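Local coordinates for protein glucose-6-phosphate 1-dehydrogenase (Kluyveromyces lactis, PDB 7E6I) that probably oxidises glucose 6-phosphate to 6-phosphogluconolactone with reduction of NADP+ to NADPH, the first and rate-limiting step of the oxidative pentose phosphate pathway, at residues S17-L20 with S21-T25; G291-V294 with D295-P299. All coordinates share one frame; numbering follows the deposited sequence.

How the contacts relate
The two contacts are local and come in series along the chain, contact 1 well before contact 2, with centres 33 Å apart and nearest atoms about 20 Å apart. Contact 1 spans the lead-in and start of helix 19-34, in the beta-alpha-beta unit that runs from strand 10-14 to strand 43-48 of the parallel sheet in the NAD binding domain. Contact 2 is a turn that starts at the end of strand 285-291, in the mixed sheet of the C-terminal domain, and leads towards strand 316-321. They share neither sheet nor domain. Residues 17-22 match part of the NADP+ site of related enzymes and probably bind the cofactor, whereas 291-299 is peripheral, about 30 Å from the chain centre.

Contact 1: S17-L20 with S21-T25; sequences SGDL and SKKKT
D19 meets two lysines of the following turn through separate carboxylate oxygens. OD1 of D19 takes NZ of K22 at 2.9 Å, nearly in line with its C-O bond, in a hydrogen-bonded salt bridge; OD2 of D19 reaches NZ of K23 only weakly, at 3.5 Å. Both lysine chains run alongside the aspartate and point the same way. K22 gets there with CG wedged between its backbone N and carbonyl carbon (chi1 66°) and with bends at chi3 and chi4, whereas K23 stays extended beyond CG. Shortening K22 to an alanine is likely to leave OD1 without its close cationic mate and the D19 carboxylate more able to turn, since the remaining bridge is weak.

Beneath these side chains the helix starts at the N-cap residue G18, whose O accepts K22 N at 3.1 Å. This is the start of helix 19-34 after strand 10-14 in a Rossmann-type beta-alpha-beta unit, and by similarity to related enzymes residues 17-22 probably form part of the NADP+ site. Two residues on, L20 O is gripped by K24 N at 2.9 Å and by T25 N at 3.1 Å, the second being the i to i+5 bond of a pi-type turn; T25 OG1 adds a weak bond. L20 CD1 packs on K24 CB at 3.9 Å, the two chains crossing at about a right angle.

In the second shell, S21 OG bonds to A16 O, S21 and T25 lie on I13 of strand 10-14, and S17 O accepts K60 NZ.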
ATOM      1  N   SER A  17      -5.578   9.188 -19.942  1.00 45.24           N
ATOM      2  CA  SER A  17      -5.766  10.624 -19.801  1.00 50.04           C
ATOM      3  C   SER A  17      -6.036  11.057 -18.365  1.00 51.05           C
ATOM      4  O   SER A  17      -6.049  12.260 -18.084  1.00 56.09           O
ATOM      5  CB  SER A  17      -6.920  11.076 -20.698  1.00 52.51           C
ATOM      6  OG  SER A  17      -8.096  10.339 -20.381  1.00 55.07           O
ATOM      7  N   GLY A  18      -6.250  10.117 -17.460  1.00 47.08           N
ATOM      8  CA  GLY A  18      -6.624  10.460 -16.110  1.00 47.20           C
ATOM      9  C   GLY A  18      -5.451  10.857 -15.239  1.00 49.37           C
ATOM     10  O   GLY A  18      -4.283  10.748 -15.611  1.00 48.25           O
ATOM     11  N   ASP A  19      -5.795  11.313 -14.036  1.00 51.54           N
ATOM     12  CA  ASP A  19      -4.789  11.844 -13.123  1.00 52.06           C
ATOM     13  C   ASP A  19      -3.789  10.777 -12.719  1.00 48.07           C
ATOM     14  O   ASP A  19      -2.572  11.012 -12.729  1.00 48.39           O
ATOM     15  CB  ASP A  19      -5.466  12.428 -11.887  1.00 54.51           C
ATOM     16  CG  ASP A  19      -5.690  13.913 -12.009  1.00 62.10           C
ATOM     17  OD1 ASP A  19      -5.449  14.456 -13.114  1.00 60.89           O
ATOM     18  OD2 ASP A  19      -6.102  14.531 -11.003  1.00 69.18           O
ATOM     19  N   LEU A  20      -4.288   9.599 -12.338  1.00 45.40           N
ATOM     20  CA  LEU A  20      -3.395   8.529 -11.911  1.00 43.66           C
ATOM     21  C   LEU A  20      -2.390   8.190 -13.001  1.00 42.06           C
ATOM     22  O   LEU A  20      -1.194   8.035 -12.728  1.00 41.20           O
ATOM     23  CB  LEU A  20      -4.203   7.295 -11.533  1.00 41.48           C
ATOM     24  CG  LEU A  20      -3.313   6.117 -11.176  1.00 41.71           C
ATOM     25  CD1 LEU A  20      -2.605   6.385  -9.853  1.00 37.96           C
ATOM     26  CD2 LEU A  20      -4.131   4.849 -11.132  1.00 42.38           C
ATOM     27  N   SER A  21      -2.859   8.107 -14.249  1.00 42.83           N
ATOM     28  CA  SER A  21      -1.998   7.739 -15.363  1.00 43.06           C
ATOM     29  C   SER A  21      -0.892   8.755 -15.574  1.00 43.83           C
ATOM     30  O   SER A  21       0.279   8.389 -15.723  1.00 42.45           O
ATOM     31  CB  SER A  21      -2.821   7.599 -16.641  1.00 43.28           C
ATOM     32  OG  SER A  21      -1.975   7.222 -17.708  1.00 41.89           O
ATOM     33  N   LYS A  22      -1.241  10.045 -15.594  1.00 44.45           N
ATOM     34  CA  LYS A  22      -0.252  11.035 -16.002  1.00 46.96           C
ATOM     35  C   LYS A  22       0.683  11.416 -14.866  1.00 46.10           C
ATOM     36  O   LYS A  22       1.839  11.770 -15.120  1.00 47.29           O
ATOM     37  CB  LYS A  22      -0.937  12.279 -16.581  1.00 49.05           C
ATOM     38  CG  LYS A  22      -1.771  13.097 -15.609  1.00 52.09           C
ATOM     39  CD  LYS A  22      -2.244  14.404 -16.280  1.00 60.11           C
ATOM     40  CE  LYS A  22      -3.686  14.773 -15.886  1.00 65.22           C
ATOM     41  NZ  LYS A  22      -3.740  15.930 -14.935  1.00 64.65           N
ATOM     42  N   LYS A  23       0.219  11.343 -13.623  1.00 46.66           N
ATOM     43  CA  LYS A  23       1.048  11.731 -12.489  1.00 48.20           C
ATOM     44  C   LYS A  23       1.786  10.567 -11.846  1.00 47.35           C
ATOM     45  O   LYS A  23       2.741  10.805 -11.097  1.00 51.59           O
ATOM     46  CB  LYS A  23       0.201  12.416 -11.418  1.00 50.44           C
ATOM     47  CG  LYS A  23      -0.390  13.739 -11.845  1.00 53.71           C
ATOM     48  CD  LYS A  23      -0.931  14.483 -10.637  1.00 54.81           C
ATOM     49  CE  LYS A  23      -2.085  15.380 -11.024  1.00 57.57           C
ATOM     50  NZ  LYS A  23      -2.983  15.645  -9.871  1.00 63.43           N
ATOM     51  N   LYS A  24       1.376   9.324 -12.100  1.00 46.94           N
ATOM     52  CA  LYS A  24       1.994   8.199 -11.405  1.00 44.63           C
ATOM     53  C   LYS A  24       2.448   7.097 -12.355  1.00 42.55           C
ATOM     54  O   LYS A  24       3.614   6.686 -12.312  1.00 41.86           O
ATOM     55  CB  LYS A  24       1.037   7.630 -10.359  1.00 44.01           C
ATOM     56  CG  LYS A  24       0.673   8.631  -9.274  1.00 48.34           C
ATOM     57  CD  LYS A  24       1.567   8.460  -8.056  1.00 51.75           C
ATOM     58  CE  LYS A  24       1.354   9.566  -7.034  1.00 53.84           C
ATOM     59  NZ  LYS A  24       1.825   9.132  -5.684  1.00 56.56           N
ATOM     60  N   THR A  25       1.548   6.607 -13.212  1.00 40.29           N
ATOM     61  CA  THR A  25       1.902   5.464 -14.049  1.00 39.25           C
ATOM     62  C   THR A  25       2.997   5.828 -15.041  1.00 42.75           C
ATOM     63  O   THR A  25       4.050   5.176 -15.087  1.00 43.73           O
ATOM     64  CB  THR A  25       0.675   4.933 -14.786  1.00 38.03           C
ATOM     65  OG1 THR A  25      -0.464   4.984 -13.919  1.00 37.99           O
ATOM     66  CG2 THR A  25       0.917   3.493 -15.243  1.00 34.65           C
TER

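Contact 2: G291-V294 with D295-P299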
ATOM      1  N   GLY A 291     -12.524  18.159  14.402  1.00 40.20           N
ATOM      2  CA  GLY A 291     -13.176  19.443  14.528  1.00 42.83           C
ATOM      3  C   GLY A 291     -12.212  20.580  14.250  1.00 45.49           C
ATOM      4  O   GLY A 291     -11.069  20.379  13.832  1.00 44.15           O
ATOM      5  N   ARG A 292     -12.689  21.797  14.499  1.00 47.25           N
ATOM      6  CA  ARG A 292     -11.875  22.973  14.237  1.00 47.43           C
ATOM      7  C   ARG A 292     -10.622  22.972  15.111  1.00 43.44           C
ATOM      8  O   ARG A 292     -10.630  22.485  16.243  1.00 41.85           O
ATOM      9  CB  ARG A 292     -12.687  24.238  14.488  1.00 45.78           C
ATOM     10  CG  ARG A 292     -13.486  24.695  13.280  1.00 55.65           C
ATOM     11  CD  ARG A 292     -14.409  25.856  13.638  1.00 56.34           C
ATOM     12  NE  ARG A 292     -15.666  25.794  12.904  1.00 59.14           N
ATOM     13  CZ  ARG A 292     -16.793  26.354  13.319  1.00 58.43           C
ATOM     14  NH1 ARG A 292     -16.819  27.015  14.469  1.00 62.73           N
ATOM     15  NH2 ARG A 292     -17.888  26.254  12.584  1.00 52.28           N
ATOM     16  N   SER A 293      -9.540  23.536  14.575  1.00 40.90           N
ATOM     17  CA  SER A 293      -8.314  23.674  15.350  1.00 47.23           C
ATOM     18  C   SER A 293      -8.514  24.607  16.543  1.00 47.80           C
ATOM     19  O   SER A 293      -9.358  25.509  16.524  1.00 49.71           O
ATOM     20  CB  SER A 293      -7.173  24.186  14.464  1.00 46.71           C
ATOM     21  OG  SER A 293      -7.415  25.503  13.992  1.00 50.20           O
ATOM     22  N   VAL A 294      -7.733  24.362  17.604  1.00 47.55           N
ATOM     23  CA  VAL A 294      -7.722  25.266  18.754  1.00 46.27           C
ATOM     24  C   VAL A 294      -7.402  26.678  18.289  1.00 49.60           C
ATOM     25  O   VAL A 294      -7.989  27.661  18.758  1.00 44.69           O
ATOM     26  CB  VAL A 294      -6.712  24.776  19.810  1.00 47.05           C
ATOM     27  CG1 VAL A 294      -6.739  25.676  21.040  1.00 51.37           C
ATOM     28  CG2 VAL A 294      -6.986  23.333  20.192  1.00 48.65           C
ATOM     29  N   ASP A 295      -6.453  26.786  17.357  1.00 52.05           N
ATOM     30  CA  ASP A 295      -6.149  27.959  16.549  1.00 50.61           C
ATOM     31  C   ASP A 295      -7.377  28.760  16.173  1.00 47.97           C
ATOM     32  O   ASP A 295      -7.365  29.990  16.239  1.00 47.65           O
ATOM     33  CB  ASP A 295      -5.468  27.523  15.247  1.00 49.56           C
ATOM     34  CG  ASP A 295      -4.013  27.868  15.209  1.00 54.56           C
ATOM     35  OD1 ASP A 295      -3.423  27.725  14.120  1.00 60.20           O
ATOM     36  OD2 ASP A 295      -3.467  28.288  16.256  1.00 59.71           O
ATOM     37  N   GLY A 296      -8.425  28.062  15.740  1.00 48.42           N
ATOM     38  CA  GLY A 296      -9.454  28.649  14.920  1.00 48.42           C
ATOM     39  C   GLY A 296      -9.099  28.740  13.454  1.00 47.42           C
ATOM     40  O   GLY A 296      -9.970  29.056  12.638  1.00 49.87           O
ATOM     41  N   SER A 297      -7.855  28.448  13.088  1.00 50.17           N
ATOM     42  CA  SER A 297      -7.373  28.610  11.723  1.00 49.96           C
ATOM     43  C   SER A 297      -7.790  27.476  10.785  1.00 51.93           C
ATOM     44  O   SER A 297      -7.674  27.633   9.564  1.00 53.03           O
ATOM     45  CB  SER A 297      -5.848  28.756  11.756  1.00 48.86           C
ATOM     46  OG  SER A 297      -5.210  27.494  11.812  1.00 52.05           O
ATOM     47  N   LYS A 298      -8.293  26.358  11.309  1.00 52.43           N
ATOM     48  CA  LYS A 298      -8.568  25.191  10.489  1.00 50.13           C
ATOM     49  C   LYS A 298     -10.008  24.729  10.658  1.00 48.05           C
ATOM     50  O   LYS A 298     -10.516  24.671  11.784  1.00 47.49           O
ATOM     51  CB  LYS A 298      -7.622  24.047  10.857  1.00 47.75           C
ATOM     52  CG  LYS A 298      -6.207  24.305  10.444  1.00 47.42           C
ATOM     53  CD  LYS A 298      -6.112  24.374   8.935  1.00 51.95           C
ATOM     54  CE  LYS A 298      -4.662  24.472   8.498  1.00 52.93           C
ATOM     55  NZ  LYS A 298      -3.854  25.071   9.594  1.00 54.58           N
ATOM     56  N   PRO A 299     -10.668  24.356   9.568  1.00 48.81           N
ATOM     57  CA  PRO A 299     -12.088  24.006   9.640  1.00 48.93           C
ATOM     58  C   PRO A 299     -12.296  22.630  10.248  1.00 49.86           C
ATOM     59  O   PRO A 299     -11.405  21.779  10.262  1.00 47.36           O
ATOM     60  CB  PRO A 299     -12.513  24.010   8.172  1.00 48.67           C
ATOM     61  CG  PRO A 299     -11.283  23.512   7.463  1.00 47.41           C
ATOM     62  CD  PRO A 299     -10.099  24.063   8.239  1.00 48.39           C
TER
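S293 turns its side chain into the bend made by D295-K298, where its OG accepts the backbone N-H of K298 at 2.9 Å. The bond is bent, with 133° at the hydrogen. The serine's first torsion explains the reach: at chi1 65° OG lies between the backbone N and the carbonyl carbon, over the inside of the turn. There OG also comes within 3.1 Å of D295 CB, while S293 CB rests on K298 CB at 3.6 Å.

The backbone of S293 closes the turn with two further bonds. Its N donates to K298 O at 3.2 Å, and its O accepts G296 N at 2.8 Å from a position well above the carbonyl plane. This O(i) to N-H(i+3) bond, with V294 and D295 between, is that of a beta-turn. G296 adopts a positive phi of 81°, at which a side chain would be jammed against the preceding carbonyl oxygen. Within 295-299, S297 OG donates to D295 OD1 at 2.9 Å, meeting the carboxylate on its anti side.

R292 reaches K298 through its CA and CG. With CG set beside its own backbone N and anti to the carbonyl carbon, that atom touches K298 O at 3.3 Å, and CA makes a CA-H...O contact with the same oxygen; the guanidinium continues to D303, with which NE forms a salt bridge. Outside the turn, Y463 packs on S293 and K298, and G291 is joined to Y461 and Y463 by backbone bonds.

One serine thus engages the turn through N, O and OG; this chemistry implies that the bend is held in part by short-range polar bonds, the buried S293 hydroxyl accepting a backbone N-H.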